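Local atomic coordinates of dicer Related Helicase (PDB entry 6M6Q), a protein that probably hydrolyses ATP as an RNA helicase of the RIG-I-like receptor family and is represented here by its all-helical N-terminal domain. Residues A305-Y308 / N313-E316; D295-K298 / A302-A305. All blocks are in the same frame, centred on the assembly; numbering follows the deposited sequence.

Contacts 1 and 2 follow one another along the chain and share A305. Both use helix 301-310. Contact 2 covers the loop that leads into this helix, and contact 1 covers the corner that leads out of it to helix 314-333. Their centres are about 8 Å apart. L307 of contact 1 packs on the loop of contact 2, with CD1 3.6 Å from K298 N. W314 bridges them as well: its CZ2 lies 3.8 Å from R304 CG. Both contacts reach the second subunit, where R304 and E316 of opposite chains form a salt bridge. Both thus border the interface between the two chains of the assembly.

Contact 1: A305-Y308 / N313-E316; sequences AALY and NWPE
The corner between helix 301-310 and helix 314-333 is closed by W314, which lies on L307 and turns its NE1 edge to Y308. The end of helix 301-310 meets the start of helix 314-333, with a short turn between them. The indole edge carrying NE1 points at the face of Y308. NE1 sits over the centre of the phenol ring, 3.2 Å above its plane. This makes an edge-to-face pair: the phenol ring and the five-membered indole ring have centroids 4.2 Å apart and planes at 64°. No hydrogen bond crosses the contact.

L307 supports one face of the indole. Its CB makes a CH-pi contact, 3.6 Å from the centroid of the five-membered ring. L307 CD1 lies farther along the same face, 3.8 Å from W314 CZ2. P315, the next residue in the chain, places CG over the opposite face. W314 CG stands between its own backbone N and carbonyl carbon (chi1 73°), which brings the indole against the P315 ring. Within this all-helical domain the corner is thus filled by an indole layered between L307 and the proline ring. P315 CG also approaches Y308 OH, at 3.6 Å. An alanine in place of W314 would probably open a gap between L307 and P315 and deprive the face of Y308 of its edge-on partner.

N313 holds the N-cap position of helix 314-333, but its side chain makes no capping bond. The corner also faces the second subunit. The Y308 ring stacks on Y308 of the second subunit, and E316 forms a salt bridge with R304 of the second subunit. P315 packs on that same arginine.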
loop_
_atom_site.group_PDB
_atom_site.type_symbol
_atom_site.label_atom_id
_atom_site.label_comp_id
_atom_site.label_asym_id
_atom_site.label_seq_id
_atom_site.Cartn_x
_atom_site.Cartn_y
_atom_site.Cartn_z
ATOM N N ALA B 305 4.924 -8.863 11.117
ATOM C CA ALA B 305 3.902 -8.510 10.108
ATOM C C ALA B 305 4.596 -8.078 8.818
ATOM O O ALA B 305 4.135 -8.488 7.742
ATOM C CB ALA B 305 2.992 -7.429 10.631
ATOM N N ALA B 306 5.711 -7.348 8.943
ATOM C CA ALA B 306 6.541 -6.866 7.818
ATOM C C ALA B 306 7.147 -8.055 7.063
ATOM O O ALA B 306 7.310 -7.944 5.846
ATOM C CB ALA B 306 7.602 -5.948 8.333
ATOM N N LEU B 307 7.462 -9.149 7.769
ATOM C CA LEU B 307 8.046 -10.390 7.182
ATOM C C LEU B 307 7.027 -11.053 6.246
ATOM O O LEU B 307 7.467 -11.634 5.248
ATOM C CB LEU B 307 8.466 -11.370 8.288
ATOM C CG LEU B 307 9.844 -11.150 8.919
ATOM C CD1 LEU B 307 10.090 -12.151 10.038
ATOM C CD2 LEU B 307 10.955 -11.241 7.885
ATOM N N TYR B 308 5.728 -11.004 6.566
ATOM C CA TYR B 308 4.660 -11.687 5.773
ATOM C C TYR B 308 4.505 -10.997 4.408
ATOM O O TYR B 308 4.034 -11.667 3.464
ATOM C CB TYR B 308 3.331 -11.770 6.542
ATOM C CG TYR B 308 3.323 -12.793 7.652
ATOM C CD1 TYR B 308 3.661 -12.432 8.945
ATOM C CD2 TYR B 308 3.080 -14.135 7.403
ATOM C CE1 TYR B 308 3.727 -13.365 9.970
ATOM C CE2 TYR B 308 3.127 -15.083 8.419
ATOM C CZ TYR B 308 3.453 -14.696 9.710
ATOM O OH TYR B 308 3.518 -15.606 10.727
ATOM N N ASN B 313 5.458 -17.577 3.167
ATOM C CA ASN B 313 5.781 -18.942 3.669
ATOM C C ASN B 313 7.013 -18.893 4.589
ATOM O O ASN B 313 7.613 -19.973 4.800
ATOM C CB ASN B 313 6.045 -19.952 2.533
ATOM C CG ASN B 313 5.094 -19.855 1.354
ATOM O OD1 ASN B 313 3.953 -20.308 1.430
ATOM N ND2 ASN B 313 5.580 -19.333 0.234
ATOM N N TRP B 314 7.350 -17.728 5.172
ATOM C CA TRP B 314 8.627 -17.539 5.922
ATOM C C TRP B 314 8.668 -18.427 7.174
ATOM O O TRP B 314 9.726 -18.972 7.475
ATOM C CB TRP B 314 8.943 -16.054 6.227
ATOM C CG TRP B 314 8.101 -15.402 7.281
ATOM C CD1 TRP B 314 7.003 -14.621 7.073
ATOM C CD2 TRP B 314 8.309 -15.424 8.707
ATOM N NE1 TRP B 314 6.496 -14.182 8.265
ATOM C CE2 TRP B 314 7.264 -14.672 9.285
ATOM C CE3 TRP B 314 9.240 -16.038 9.553
ATOM C CZ2 TRP B 314 7.134 -14.510 10.662
ATOM C CZ3 TRP B 314 9.109 -15.880 10.920
ATOM C CH2 TRP B 314 8.073 -15.123 11.465
ATOM N N PRO B 315 7.554 -18.662 7.928
ATOM C CA PRO B 315 7.640 -19.483 9.137
ATOM C C PRO B 315 7.926 -20.970 8.827
ATOM O O PRO B 315 8.648 -21.583 9.586
ATOM C CB PRO B 315 6.275 -19.297 9.835
ATOM C CG PRO B 315 5.634 -18.089 9.134
ATOM C CD PRO B 315 6.199 -18.126 7.724
ATOM N N GLU B 316 7.386 -21.501 7.717
ATOM C CA GLU B 316 7.611 -22.906 7.264
ATOM C C GLU B 316 9.055 -23.063 6.764
ATOM O O GLU B 316 9.652 -24.118 7.034
ATOM C CB GLU B 316 6.619 -23.301 6.163
ATOM C CG GLU B 316 5.175 -23.379 6.628
ATOM C CD GLU B 316 4.460 -22.043 6.641
ATOM O OE1 GLU B 316 3.981 -21.608 5.562
ATOM O OE2 GLU B 316 4.463 -21.401 7.701
#

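Contact 2: D295-K298 / A302-A305; sequences DAMK and ANRA
M297 touches N303 at CB and leaves the flat amide to partners elsewhere. Its ND2, that of N303, donates to D300 OD1, and N303 OD1 accepts from R195 N. These two bonds are likely to fix which way round the buried amide is turned. The other flat group, the guanidinium of R304, also takes no part in the contact with 295-298. Its NH2 forms a salt bridge with E316 of the second subunit, and its NE a weak hydrogen bond with Y308 OH of that subunit.

Backbone carbonyls and aliphatic side-chain carbons make the contact. M297 CB and N303 CB are 3.9 Å apart, and the two side chains cross at about a right angle. The methionine bends at its third torsion (chi3 72°), which brings the terminal methyl against N303 O, with M297 CE at 3.8 Å. The M297 carbonyl faces the first turn of helix 301-310. M297 O lies 3.1 Å from N303 CB. It is also 3.1 Å from R304 N, but the angle is poor and this is not a hydrogen bond. R304 lays the base of its chain beside the next carbonyl, with CD 3.6 Å from K298 O. The arginine chain then bends and leads its charged end away from the loop.

K298 points away from the helix. Its chain runs back over the loop, and NZ forms a salt bridge with D295 OD1 at 3.4 Å. The segment 295-298 lies in the loop that joins helix 288-295 to helix 301-310. I199 of helix 196-204 packs on both M297 and N303. On helix 314-333, W314 packs on K298 and R304, and L318 packs on D295 and K298.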
loop_
_atom_site.group_PDB
_atom_site.type_symbol
_atom_site.label_atom_id
_atom_site.label_comp_id
_atom_site.label_asym_id
_atom_site.label_seq_id
_atom_site.Cartn_x
_atom_site.Cartn_y
_atom_site.Cartn_z
ATOM N N ASP B 295 15.738 -13.368 11.178
ATOM C CA ASP B 295 15.880 -13.704 12.619
ATOM C C ASP B 295 15.857 -12.407 13.442
ATOM O O ASP B 295 15.591 -12.496 14.643
ATOM C CB ASP B 295 17.127 -14.562 12.874
ATOM C CG ASP B 295 16.979 -16.008 12.408
ATOM O OD1 ASP B 295 15.887 -16.588 12.636
ATOM O OD2 ASP B 295 17.948 -16.544 11.804
ATOM N N ALA B 296 16.126 -11.256 12.813
ATOM C CA ALA B 296 16.127 -9.915 13.445
ATOM C C ALA B 296 14.736 -9.260 13.325
ATOM O O ALA B 296 14.533 -8.167 13.916
ATOM C CB ALA B 296 17.200 -9.058 12.807
ATOM N N MET B 297 13.812 -9.892 12.603
ATOM C CA MET B 297 12.460 -9.335 12.326
ATOM C C MET B 297 11.339 -10.247 12.873
ATOM O O MET B 297 10.208 -9.751 12.995
ATOM C CB MET B 297 12.260 -9.134 10.824
ATOM C CG MET B 297 13.023 -7.952 10.281
ATOM S SD MET B 297 12.950 -7.883 8.488
ATOM C CE MET B 297 11.245 -7.371 8.277
ATOM N N LYS B 298 11.640 -11.489 13.251
ATOM C CA LYS B 298 10.615 -12.475 13.691
ATOM C C LYS B 298 10.189 -12.224 15.157
ATOM O O LYS B 298 9.189 -12.837 15.575
ATOM C CB LYS B 298 11.142 -13.896 13.501
ATOM C CG LYS B 298 12.403 -14.226 14.283
ATOM C CD LYS B 298 12.602 -15.717 14.500
ATOM C CE LYS B 298 13.856 -16.042 15.286
ATOM N NZ LYS B 298 14.070 -17.504 15.393
ATOM N N ALA B 302 5.317 -6.055 14.961
ATOM C CA ALA B 302 5.401 -5.057 13.864
ATOM C C ALA B 302 6.274 -5.602 12.722
ATOM O O ALA B 302 5.829 -5.558 11.549
ATOM C CB ALA B 302 5.932 -3.746 14.384
ATOM N N ASN B 303 7.483 -6.059 13.044
ATOM C CA ASN B 303 8.464 -6.591 12.059
ATOM C C ASN B 303 7.999 -7.965 11.562
ATOM O O ASN B 303 8.286 -8.296 10.404
ATOM C CB ASN B 303 9.874 -6.669 12.647
ATOM C CG ASN B 303 10.566 -5.326 12.666
ATOM O OD1 ASN B 303 10.674 -4.678 11.629
ATOM N ND2 ASN B 303 11.057 -4.908 13.824
ATOM N N ARG B 304 7.338 -8.736 12.433
ATOM C CA ARG B 304 6.766 -10.074 12.140
ATOM C C ARG B 304 5.741 -9.909 11.027
ATOM O O ARG B 304 5.778 -10.687 10.077
ATOM C CB ARG B 304 6.122 -10.662 13.404
ATOM C CG ARG B 304 6.165 -12.181 13.504
ATOM C CD ARG B 304 5.628 -12.649 14.844
ATOM N NE ARG B 304 4.186 -12.438 14.981
ATOM C CZ ARG B 304 3.527 -12.415 16.141
ATOM N NH1 ARG B 304 4.178 -12.566 17.283
ATOM N NH2 ARG B 304 2.220 -12.222 16.155
ATOM N N ALA B 305 4.924 -8.863 11.117
ATOM C CA ALA B 305 3.902 -8.510 10.108
ATOM C C ALA B 305 4.596 -8.078 8.818
ATOM O O ALA B 305 4.135 -8.488 7.742
ATOM C CB ALA B 305 2.992 -7.429 10.631
#